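Local atomic coordinates of probable ABC transporter phosphite binding protein PhnD1 (Prochlorococcus marinus str. MIT 9301, PDB entry 5LQ5), a protein that binds inorganic phosphite strongly, and methylphosphonate and phosphate only very weakly, probably as the periplasmic solute-binding component of an ABC transporter. Residues Asn2-Lys7 / Leu214-Phe218; Val50-Lys56 / Gln70-Thr75; Ser92-Lys98 / Leu194-Thr200. One frame throughout, in Å; residues are numbered along the deposited sequence. Where two conformers were deposited one is given.

Contact 1 of 3, residues Asn2-Lys7 / Leu214-Phe218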
loop_
_atom_site.group_PDB
_atom_site.type_symbol
_atom_site.label_atom_id
_atom_site.label_comp_id
_atom_site.label_asym_id
_atom_site.label_seq_id
_atom_site.Cartn_x
_atom_site.Cartn_y
_atom_site.Cartn_z
ATOM N N ASN A 2 -24.250 6.238 8.600
ATOM C CA ASN A 2 -24.230 7.296 9.667
ATOM C C ASN A 2 -23.352 8.485 9.276
ATOM O O ASN A 2 -22.119 8.411 9.330
ATOM C CB ASN A 2 -23.760 6.728 11.017
ATOM C CG ASN A 2 -24.793 5.811 11.656
ATOM O OD1 ASN A 2 -25.990 5.887 11.356
ATOM N ND2 ASN A 2 -24.337 4.940 12.554
ATOM N N PRO A 3 -23.984 9.613 8.935
ATOM C CA PRO A 3 -23.224 10.740 8.429
ATOM C C PRO A 3 -22.435 11.513 9.476
ATOM O O PRO A 3 -21.582 12.316 9.087
ATOM C CB PRO A 3 -24.313 11.650 7.836
ATOM C CG PRO A 3 -25.605 11.221 8.491
ATOM C CD PRO A 3 -25.335 10.027 9.354
ATOM N N LYS A 4 -22.716 11.316 10.766
ATOM C CA LYS A 4 -21.980 12.069 11.792
ATOM C C LYS A 4 -20.732 11.352 12.304
ATOM O O LYS A 4 -19.994 11.899 13.110
ATOM C CB LYS A 4 -22.868 12.524 12.947
ATOM C CG LYS A 4 -22.102 13.399 13.947
ATOM C CD LYS A 4 -22.913 13.963 15.101
ATOM C CE LYS A 4 -22.022 14.771 16.053
ATOM N NZ LYS A 4 -22.705 15.381 17.229
ATOM N N VAL A 5 -20.484 10.149 11.820
ATOM C CA VAL A 5 -19.251 9.426 12.146
ATOM C C VAL A 5 -18.279 9.543 10.966
ATOM O O VAL A 5 -18.656 9.270 9.793
ATOM C CB VAL A 5 -19.528 7.943 12.396
ATOM C CG1 VAL A 5 -18.234 7.205 12.711
ATOM C CG2 VAL A 5 -20.531 7.768 13.537
ATOM N N LEU A 6 -17.047 9.944 11.264
ATOM C CA LEU A 6 -15.963 9.966 10.273
ATOM C C LEU A 6 -15.370 8.541 10.194
ATOM O O LEU A 6 -14.797 8.043 11.137
ATOM C CB LEU A 6 -14.846 10.975 10.629
ATOM C CG LEU A 6 -13.759 11.188 9.570
ATOM C CD1 LEU A 6 -14.276 11.967 8.369
ATOM C CD2 LEU A 6 -12.558 11.921 10.166
ATOM N N LYS A 7 -15.481 7.937 9.028
ATOM C CA LYS A 7 -15.196 6.518 8.834
ATOM C C LYS A 7 -13.870 6.407 8.101
ATOM O O LYS A 7 -13.714 6.906 7.003
ATOM C CB LYS A 7 -16.335 5.857 8.057
ATOM C CG LYS A 7 -17.689 5.905 8.787
ATOM C CD LYS A 7 -18.829 5.466 7.875
ATOM C CE LYS A 7 -20.087 6.281 8.137
ATOM N NZ LYS A 7 -19.993 7.647 7.561
ATOM N N LEU A 214 -17.199 16.621 2.965
ATOM C CA LEU A 214 -17.170 16.555 4.412
ATOM C C LEU A 214 -17.758 17.778 5.111
ATOM O O LEU A 214 -18.358 17.632 6.176
ATOM C CB LEU A 214 -15.772 16.224 4.922
ATOM C CG LEU A 214 -15.301 14.837 4.444
ATOM C CD1 LEU A 214 -13.918 14.592 5.000
ATOM C CD2 LEU A 214 -16.234 13.697 4.849
ATOM N N GLU A 215 -17.614 18.946 4.491
ATOM C CA GLU A 215 -18.174 20.208 5.038
ATOM C C GLU A 215 -19.673 20.172 5.305
ATOM O O GLU A 215 -20.126 20.719 6.306
ATOM C CB GLU A 215 -17.885 21.397 4.148
ATOM C CG GLU A 215 -16.617 22.112 4.540
ATOM C CD GLU A 215 -15.405 21.471 3.921
ATOM O OE1 GLU A 215 -15.489 21.091 2.740
ATOM O OE2 GLU A 215 -14.373 21.340 4.604
ATOM N N ASN A 216 -20.421 19.525 4.424
ATOM C CA ASN A 216 -21.878 19.417 4.623
ATOM C C ASN A 216 -22.281 18.625 5.865
ATOM O O ASN A 216 -23.347 18.838 6.418
ATOM C CB ASN A 216 -22.554 18.799 3.410
ATOM C CG ASN A 216 -22.272 19.564 2.136
ATOM O OD1 ASN A 216 -22.209 20.797 2.131
ATOM N ND2 ASN A 216 -22.104 18.831 1.038
ATOM N N ARG A 217 -21.431 17.703 6.283
ATOM C CA ARG A 217 -21.695 16.893 7.485
ATOM C C ARG A 217 -21.016 17.425 8.733
ATOM O O ARG A 217 -21.553 17.280 9.835
ATOM C CB ARG A 217 -21.234 15.457 7.287
ATOM C CG ARG A 217 -21.935 14.730 6.167
ATOM C CD ARG A 217 -20.989 13.724 5.551
ATOM N NE ARG A 217 -20.578 12.739 6.535
ATOM C CZ ARG A 217 -19.698 11.770 6.289
ATOM N NH1 ARG A 217 -19.132 11.680 5.088
ATOM N NH2 ARG A 217 -19.383 10.923 7.253
ATOM N N PHE A 218 -19.829 18.001 8.558
ATOM C CA PHE A 218 -18.960 18.367 9.709
ATOM C C PHE A 218 -18.705 19.858 9.902
ATOM O O PHE A 218 -18.122 20.254 10.918
ATOM C CB PHE A 218 -17.630 17.598 9.647
ATOM C CG PHE A 218 -17.800 16.092 9.769
ATOM C CD1 PHE A 218 -18.154 15.514 10.971
ATOM C CD2 PHE A 218 -17.644 15.263 8.659
ATOM C CE1 PHE A 218 -18.316 14.142 11.089
ATOM C CE2 PHE A 218 -17.801 13.885 8.766
ATOM C CZ PHE A 218 -18.148 13.322 9.986
#
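Arg217 is the residue to start with. Its CA-to-CB bond heads toward the N-terminal segment, and the guanidinium lies edge-on to the carbonyl of Pro3. Arg217 NE donates to Pro3 O at 2.8 Å, and Arg217 NH2 reaches the same Pro3 O at 3.2 Å, so one carbonyl takes a forked bond. Pro3 can offer it because Asn2-Val5 is a type I turn that leaves this carbonyl facing the helix. Lys7 NZ sits 3.3 Å from Arg217 NH2, two like charges side by side; the lysine is held by Asn2 O (2.9 Å from NZ) and Val5 O (3.1 Å from NZ), while Arg217 has a salt bridge to Asp59.

Phe218, one residue on, brings its ring end against the turn: CE1 is 3.5 Å from Lys4 O, and CE2 is 4.0 Å from CD1 of Leu6. Leu6, a buried residue of strand 5-10, adds a looser apolar contact from its CD1 to Leu214 CD1 at 4.3 Å. Phe222 stacks on the Phe218 ring.

A short helix is thus fastened to strand 5-10, an inner strand of the six-stranded sheet of one lobe, within the α/β architecture of a periplasmic binding protein.

Contact 2 of 3, residues Val50-Lys56 / Gln70-Thr75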
loop_
_atom_site.group_PDB
_atom_site.type_symbol
_atom_site.label_atom_id
_atom_site.label_comp_id
_atom_site.label_asym_id
_atom_site.label_seq_id
_atom_site.Cartn_x
_atom_site.Cartn_y
_atom_site.Cartn_z
ATOM N N VAL A 50 -11.738 0.567 -2.478
ATOM C CA VAL A 50 -12.131 1.481 -3.549
ATOM C C VAL A 50 -13.664 1.614 -3.590
ATOM O O VAL A 50 -14.226 2.724 -3.623
ATOM C CB VAL A 50 -11.570 1.052 -4.904
ATOM C CG1 VAL A 50 -12.116 1.999 -5.985
ATOM C CG2 VAL A 50 -10.041 1.097 -4.876
ATOM N N THR A 51 -14.340 0.487 -3.569
ATOM C CA THR A 51 -15.809 0.534 -3.705
ATOM C C THR A 51 -16.476 1.129 -2.430
ATOM O O THR A 51 -17.429 1.850 -2.506
ATOM C CB THR A 51 -16.332 -0.893 -3.987
ATOM O OG1 THR A 51 -15.754 -1.354 -5.219
ATOM C CG2 THR A 51 -17.873 -0.942 -4.046
ATOM N N GLY A 52 -15.918 0.868 -1.262
ATOM C CA GLY A 52 -16.439 1.456 -0.009
ATOM C C GLY A 52 -16.281 2.980 -0.020
ATOM O O GLY A 52 -17.094 3.739 0.505
ATOM N N PHE A 53 -15.213 3.434 -0.650
ATOM C CA PHE A 53 -14.987 4.881 -0.795
ATOM C C PHE A 53 -16.028 5.439 -1.774
ATOM O O PHE A 53 -16.697 6.425 -1.463
ATOM C CB PHE A 53 -13.559 5.189 -1.224
ATOM C CG PHE A 53 -13.215 6.641 -1.195
ATOM C CD1 PHE A 53 -12.884 7.278 -0.001
ATOM C CD2 PHE A 53 -13.300 7.405 -2.335
ATOM C CE1 PHE A 53 -12.590 8.630 0.014
ATOM C CE2 PHE A 53 -13.027 8.752 -2.319
ATOM C CZ PHE A 53 -12.688 9.376 -1.142
ATOM N N ARG A 54 -16.184 4.778 -2.933
ATOM C CA ARG A 54 -17.158 5.207 -3.934
ATOM C C ARG A 54 -18.585 5.284 -3.370
ATOM O O ARG A 54 -19.303 6.251 -3.680
ATOM C CB ARG A 54 -17.118 4.297 -5.170
ATOM C CG ARG A 54 -18.084 4.730 -6.270
ATOM C CD ARG A 54 -18.136 3.728 -7.398
ATOM N NE ARG A 54 -18.584 2.390 -6.989
ATOM C CZ ARG A 54 -19.851 2.007 -6.830
ATOM N NH1 ARG A 54 -20.882 2.851 -7.009
ATOM N NH2 ARG A 54 -20.081 0.750 -6.476
ATOM N N THR A 55 -18.978 4.299 -2.541
ATOM C CA THR A 55 -20.347 4.266 -1.961
ATOM C C THR A 55 -20.507 5.107 -0.682
ATOM O O THR A 55 -21.556 5.117 -0.063
ATOM C CB THR A 55 -20.831 2.831 -1.653
ATOM O OG1 THR A 55 -19.948 2.237 -0.699
ATOM C CG2 THR A 55 -20.878 2.022 -2.929
ATOM N N LYS A 56 -19.429 5.740 -0.251
ATOM C CA LYS A 56 -19.441 6.643 0.939
ATOM C C LYS A 56 -19.603 5.881 2.262
ATOM O O LYS A 56 -19.978 6.445 3.297
ATOM C CB LYS A 56 -20.462 7.781 0.779
ATOM C CG LYS A 56 -20.210 8.552 -0.514
ATOM C CD LYS A 56 -20.787 9.961 -0.520
ATOM C CE LYS A 56 -20.793 10.538 -1.931
ATOM N NZ LYS A 56 -19.450 10.571 -2.587
ATOM N N GLN A 70 -7.540 4.764 -8.733
ATOM C CA GLN A 70 -8.810 4.126 -9.076
ATOM C C GLN A 70 -9.965 4.781 -8.305
ATOM O O GLN A 70 -11.029 5.093 -8.875
ATOM C CB GLN A 70 -8.793 2.611 -8.752
ATOM C CG GLN A 70 -7.820 1.781 -9.623
ATOM C CD GLN A 70 -7.602 0.368 -9.106
ATOM O OE1 GLN A 70 -7.700 0.120 -7.902
ATOM N NE2 GLN A 70 -7.312 -0.548 -9.990
ATOM N N ALA A 71 -9.773 4.935 -7.002
ATOM C CA ALA A 71 -10.802 5.532 -6.170
ATOM C C ALA A 71 -11.183 6.946 -6.596
ATOM O O ALA A 71 -12.362 7.296 -6.606
ATOM C CB ALA A 71 -10.401 5.521 -4.701
ATOM N N ARG A 72 -10.173 7.750 -6.904
ATOM C CA ARG A 72 -10.406 9.137 -7.330
ATOM C C ARG A 72 -11.033 9.260 -8.732
ATOM O O ARG A 72 -11.793 10.183 -8.992
ATOM C CB ARG A 72 -9.107 9.937 -7.147
ATOM C CG ARG A 72 -8.850 10.182 -5.666
ATOM C CD ARG A 72 -7.630 10.989 -5.292
ATOM N NE ARG A 72 -6.354 10.281 -5.531
ATOM C CZ ARG A 72 -5.602 10.466 -6.609
ATOM N NH1 ARG A 72 -4.463 9.795 -6.736
ATOM N NH2 ARG A 72 -5.980 11.320 -7.562
ATOM N N LEU A 73 -10.777 8.297 -9.600
ATOM C CA LEU A 73 -11.445 8.246 -10.882
ATOM C C LEU A 73 -12.935 7.893 -10.721
ATOM O O LEU A 73 -13.787 8.463 -11.385
ATOM C CB LEU A 73 -10.752 7.266 -11.825
ATOM C CG LEU A 73 -9.400 7.721 -12.370
ATOM C CD1 LEU A 73 -8.692 6.537 -13.023
ATOM C CD2 LEU A 73 -9.537 8.913 -13.349
ATOM N N GLN A 74 -13.227 6.924 -9.848
ATOM C CA GLN A 74 -14.599 6.446 -9.578
ATOM C C GLN A 74 -15.411 7.423 -8.746
ATOM O O GLN A 74 -16.618 7.388 -8.749
ATOM C CB GLN A 74 -14.581 5.090 -8.868
ATOM C CG GLN A 74 -14.096 3.917 -9.704
ATOM C CD GLN A 74 -14.713 2.607 -9.235
ATOM O OE1 GLN A 74 -14.994 2.451 -8.064
ATOM N NE2 GLN A 74 -14.963 1.688 -10.158
ATOM N N THR A 75 -14.702 8.254 -8.007
ATOM C CA THR A 75 -15.258 9.168 -7.020
ATOM C C THR A 75 -14.733 10.594 -7.249
ATOM O O THR A 75 -13.812 11.038 -6.555
ATOM C CB THR A 75 -14.890 8.711 -5.585
ATOM O OG1 THR A 75 -14.960 7.278 -5.518
ATOM C CG2 THR A 75 -15.815 9.306 -4.547
#
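Start at Val50, whose CA-to-CB bond is directed toward the neighbouring helix. Its CG1 settles over the backbone of Ala71, 3.8 Å from Ala71 CA and 4.1 Å from Ala71 CB; the small alanine lets the two helices approach here, with CA atoms of Val50 and Ala71 5.0 Å apart. The same CG1 lies 3.6 Å from Gln74 OE1. A turn later the CA-to-CB bond of Phe53 also heads across, its CD2 4.2 Å from Ala71 CB, while Thr75 OG1 meets the ring edge 3.6 Å from Phe53 CD2. That hydroxyl is already committed to its own helix, since Thr75 OG1 donates to Ala71 O at 2.8 Å, so it packs on Phe53 and Arg54 as a bump: Thr75 OG1 is 3.4 Å from Arg54 CA. The aliphatic part of Arg54 runs beside Gln74, with Arg54 CD 3.5 Å from Gln74 OE1, an oxygen that the contact buries without a polar partner. At Lys56 positive phi ends the helix in a Schellman motif.

The short helical segments run nearly side by side, their axes 9.1 Å apart at closest approach and 30° from parallel. Both rest on strand 60-63, through Val50 and Ala71 on Phe63 and Phe53 on Val61. Strand 60-63 also links them in sequence: a helix-strand-helix unit with both helices on one face of the sheet, as in a periplasmic binding-protein lobe.

Contact 3 of 3, residues Ser92-Lys98 / Leu194-Thr200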
loop_
_atom_site.group_PDB
_atom_site.type_symbol
_atom_site.label_atom_id
_atom_site.label_comp_id
_atom_site.label_asym_id
_atom_site.label_seq_id
_atom_site.Cartn_x
_atom_site.Cartn_y
_atom_site.Cartn_z
ATOM N N SER A 92 9.856 -1.435 -4.244
ATOM C CA SER A 92 9.540 -2.824 -4.000
ATOM C C SER A 92 10.822 -3.623 -3.832
ATOM O O SER A 92 11.915 -3.218 -4.260
ATOM C CB SER A 92 8.758 -3.432 -5.160
ATOM O OG SER A 92 7.553 -2.719 -5.439
ATOM N N VAL A 93 10.641 -4.801 -3.265
ATOM C CA VAL A 93 11.635 -5.864 -3.268
ATOM C C VAL A 93 11.080 -7.119 -3.911
ATOM O O VAL A 93 9.878 -7.452 -3.810
ATOM C CB VAL A 93 12.163 -6.205 -1.859
ATOM C CG1 VAL A 93 12.868 -4.985 -1.286
ATOM C CG2 VAL A 93 11.060 -6.708 -0.909
ATOM N N PHE A 94 11.959 -7.768 -4.649
ATOM C CA PHE A 94 11.789 -9.138 -5.051
ATOM C C PHE A 94 12.521 -10.019 -4.054
ATOM O O PHE A 94 13.683 -9.754 -3.726
ATOM C CB PHE A 94 12.321 -9.380 -6.453
ATOM C CG PHE A 94 11.460 -8.790 -7.557
ATOM C CD1 PHE A 94 10.652 -9.587 -8.340
ATOM C CD2 PHE A 94 11.482 -7.439 -7.821
ATOM C CE1 PHE A 94 9.903 -9.043 -9.375
ATOM C CE2 PHE A 94 10.716 -6.871 -8.843
ATOM C CZ PHE A 94 9.914 -7.673 -9.620
ATOM N N VAL A 95 11.856 -11.061 -3.587
ATOM C CA VAL A 95 12.406 -12.034 -2.660
ATOM C C VAL A 95 12.319 -13.435 -3.238
ATOM O O VAL A 95 11.390 -13.746 -4.032
ATOM C CB VAL A 95 11.756 -11.988 -1.281
ATOM C CG1 VAL A 95 11.920 -10.629 -0.640
ATOM C CG2 VAL A 95 10.307 -12.400 -1.307
ATOM N N VAL A 96 13.277 -14.274 -2.837
ATOM C CA VAL A 96 13.330 -15.666 -3.255
ATOM C C VAL A 96 13.518 -16.593 -2.077
ATOM O O VAL A 96 14.110 -16.217 -1.064
ATOM C CB VAL A 96 14.412 -15.947 -4.304
ATOM C CG1 VAL A 96 14.103 -15.213 -5.609
ATOM C CG2 VAL A 96 15.789 -15.541 -3.780
ATOM N N ASN A 97 12.991 -17.807 -2.221
ATOM C CA ASN A 97 13.145 -18.853 -1.227
ATOM C C ASN A 97 14.613 -19.319 -1.317
ATOM O O ASN A 97 15.165 -19.482 -2.407
ATOM C CB ASN A 97 12.203 -20.010 -1.496
ATOM C CG ASN A 97 12.231 -21.058 -0.405
ATOM O OD1 ASN A 97 13.193 -21.798 -0.282
ATOM N ND2 ASN A 97 11.182 -21.120 0.399
ATOM N N LYS A 98 15.227 -19.485 -0.142
ATOM C CA LYS A 98 16.630 -19.961 -0.033
ATOM C C LYS A 98 16.933 -21.264 -0.711
ATOM O O LYS A 98 18.061 -21.505 -1.127
ATOM C CB LYS A 98 16.970 -20.190 1.411
ATOM C CG LYS A 98 17.284 -18.894 2.087
ATOM C CD LYS A 98 17.687 -19.145 3.514
ATOM C CE LYS A 98 17.193 -18.030 4.389
ATOM N NZ LYS A 98 17.937 -16.779 4.153
ATOM N N LEU A 194 13.742 -16.931 3.472
ATOM C CA LEU A 194 13.798 -15.900 2.429
ATOM C C LEU A 194 15.052 -15.092 2.354
ATOM O O LEU A 194 15.646 -14.718 3.379
ATOM C CB LEU A 194 12.684 -14.866 2.633
ATOM C CG LEU A 194 11.285 -15.404 2.498
ATOM C CD1 LEU A 194 10.266 -14.278 2.627
ATOM C CD2 LEU A 194 11.130 -16.126 1.173
ATOM N N GLU A 195 15.377 -14.749 1.116
ATOM C CA GLU A 195 16.513 -13.888 0.782
ATOM C C GLU A 195 16.047 -12.755 -0.127
ATOM O O GLU A 195 15.219 -12.958 -1.022
ATOM C CB GLU A 195 17.612 -14.662 0.029
ATOM C CG GLU A 195 18.376 -15.681 0.849
ATOM C CD GLU A 195 19.561 -15.103 1.625
ATOM O OE1 GLU A 195 19.630 -13.873 1.858
ATOM O OE2 GLU A 195 20.447 -15.897 2.004
ATOM N N LEU A 196 16.595 -11.572 0.094
ATOM C CA LEU A 196 16.434 -10.441 -0.838
ATOM C C LEU A 196 17.112 -10.752 -2.162
ATOM O O LEU A 196 18.318 -11.076 -2.206
ATOM C CB LEU A 196 16.966 -9.124 -0.251
ATOM C CG LEU A 196 16.966 -7.892 -1.166
ATOM C CD1 LEU A 196 15.527 -7.420 -1.381
ATOM C CD2 LEU A 196 17.813 -6.756 -0.615
ATOM N N PHE A 197 16.349 -10.560 -3.230
ATOM C CA PHE A 197 16.779 -10.815 -4.626
ATOM C C PHE A 197 17.106 -9.550 -5.390
ATOM O O PHE A 197 18.149 -9.469 -6.049
ATOM C CB PHE A 197 15.769 -11.703 -5.381
ATOM C CG PHE A 197 16.188 -12.087 -6.784
ATOM C CD1 PHE A 197 17.222 -12.976 -7.008
ATOM C CD2 PHE A 197 15.538 -11.569 -7.892
ATOM C CE1 PHE A 197 17.601 -13.315 -8.293
ATOM C CE2 PHE A 197 15.890 -11.936 -9.171
ATOM C CZ PHE A 197 16.966 -12.801 -9.378
ATOM N N TRP A 198 16.213 -8.569 -5.316
ATOM C CA TRP A 198 16.376 -7.289 -6.022
ATOM C C TRP A 198 15.553 -6.183 -5.376
ATOM O O TRP A 198 14.445 -6.435 -4.900
ATOM C CB TRP A 198 16.036 -7.418 -7.509
ATOM C CG TRP A 198 16.413 -6.276 -8.373
ATOM C CD1 TRP A 198 17.681 -5.791 -8.564
ATOM C CD2 TRP A 198 15.564 -5.502 -9.227
ATOM N NE1 TRP A 198 17.669 -4.754 -9.442
ATOM C CE2 TRP A 198 16.385 -4.547 -9.873
ATOM C CE3 TRP A 198 14.183 -5.496 -9.493
ATOM C CZ2 TRP A 198 15.881 -3.613 -10.775
ATOM C CZ3 TRP A 198 13.690 -4.560 -10.406
ATOM C CH2 TRP A 198 14.533 -3.623 -11.015
ATOM N N ILE A 199 16.131 -4.982 -5.359
ATOM C CA ILE A 199 15.440 -3.747 -4.969
ATOM C C ILE A 199 15.167 -2.931 -6.241
ATOM O O ILE A 199 16.051 -2.685 -7.046
ATOM C CB ILE A 199 16.227 -2.898 -3.938
ATOM C CG1 ILE A 199 16.512 -3.693 -2.666
ATOM C CG2 ILE A 199 15.487 -1.609 -3.632
ATOM C CD1 ILE A 199 17.607 -3.062 -1.800
ATOM N N THR A 200 13.913 -2.517 -6.411
ATOM C CA THR A 200 13.488 -1.779 -7.601
ATOM C C THR A 200 13.851 -0.291 -7.595
ATOM O O THR A 200 14.144 0.278 -6.523
ATOM C CB THR A 200 11.956 -1.857 -7.805
ATOM O OG1 THR A 200 11.255 -1.032 -6.839
ATOM C CG2 THR A 200 11.444 -3.337 -7.724
#
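The bump that shapes this strand pair is a classic beta bulge: Phe197 and Trp198 both sit opposite Phe94, and Phe94 O receives both their amides, from Phe197 N at 2.8 Å and Trp198 N at 3.2 Å. The extra residue shifts the register by one, so Phe94 pairs with Trp198 but Val95 with Leu196. On the face carrying Phe94, Val96 and Trp198, the aromatic rings fill the space. Phe94 CD2 lies 3.7 Å from Trp198 CE3, the planes oblique at 47°, while the methyl of Thr200 meets the edge of the Phe94 ring, CG2 to CE2 3.8 Å. Phe197 fits beside Val96, whose CG1 is 3.9 Å from Phe197 CB.

The opposite face, with Val93, Val95, Leu194, Leu196 and Ile199, is mainly aliphatic. Leu196 drops its CD1 against Val93 CG1 at 3.6 Å, with Ile199 CG1 4.1 Å from that same Val93 CG1. Trp180 of helix 177-186 packs on Val93, Val95 and Leu194.

At one end Lys98 NZ donates a hydrogen bond to Leu194 O at 3.2 Å and forms a salt bridge with Glu195 OE2 at 3.4 Å. At the other, Ser92 N donates to Thr200 OG1 and Thr200 N to Ser92 O, each pair 3.0 Å apart. Strand 194-199 runs antiparallel to 92-97 as the outermost strand of the five-stranded sheet, between helical layers, in the second α/β lobe of a periplasmic binding protein.

Overall arrangement
Contacts 1 and 2 lie on the same side of the chain's centre, about 17 Å apart between centres, and both involve strands of the six-stranded sheet: contact 1 uses strand 5-10, contact 2 sets two helices against its neighbour, strand 60-63. Contact 3 belongs to the other sheet, about 43 Å from contact 1, centre to centre. Contact 1, far out and partly exposed, relies on an arginine bonded to one turn carbonyl beside a packed phenylalanine; contact 2, more buried, joins its helices through apolar and van der Waals packing; contact 3 combines backbone hydrogen bonding with largely buried aromatic side chains. The phosphite lies about 8 Å from Gln70's side chain and about 7 Å from Ser92's.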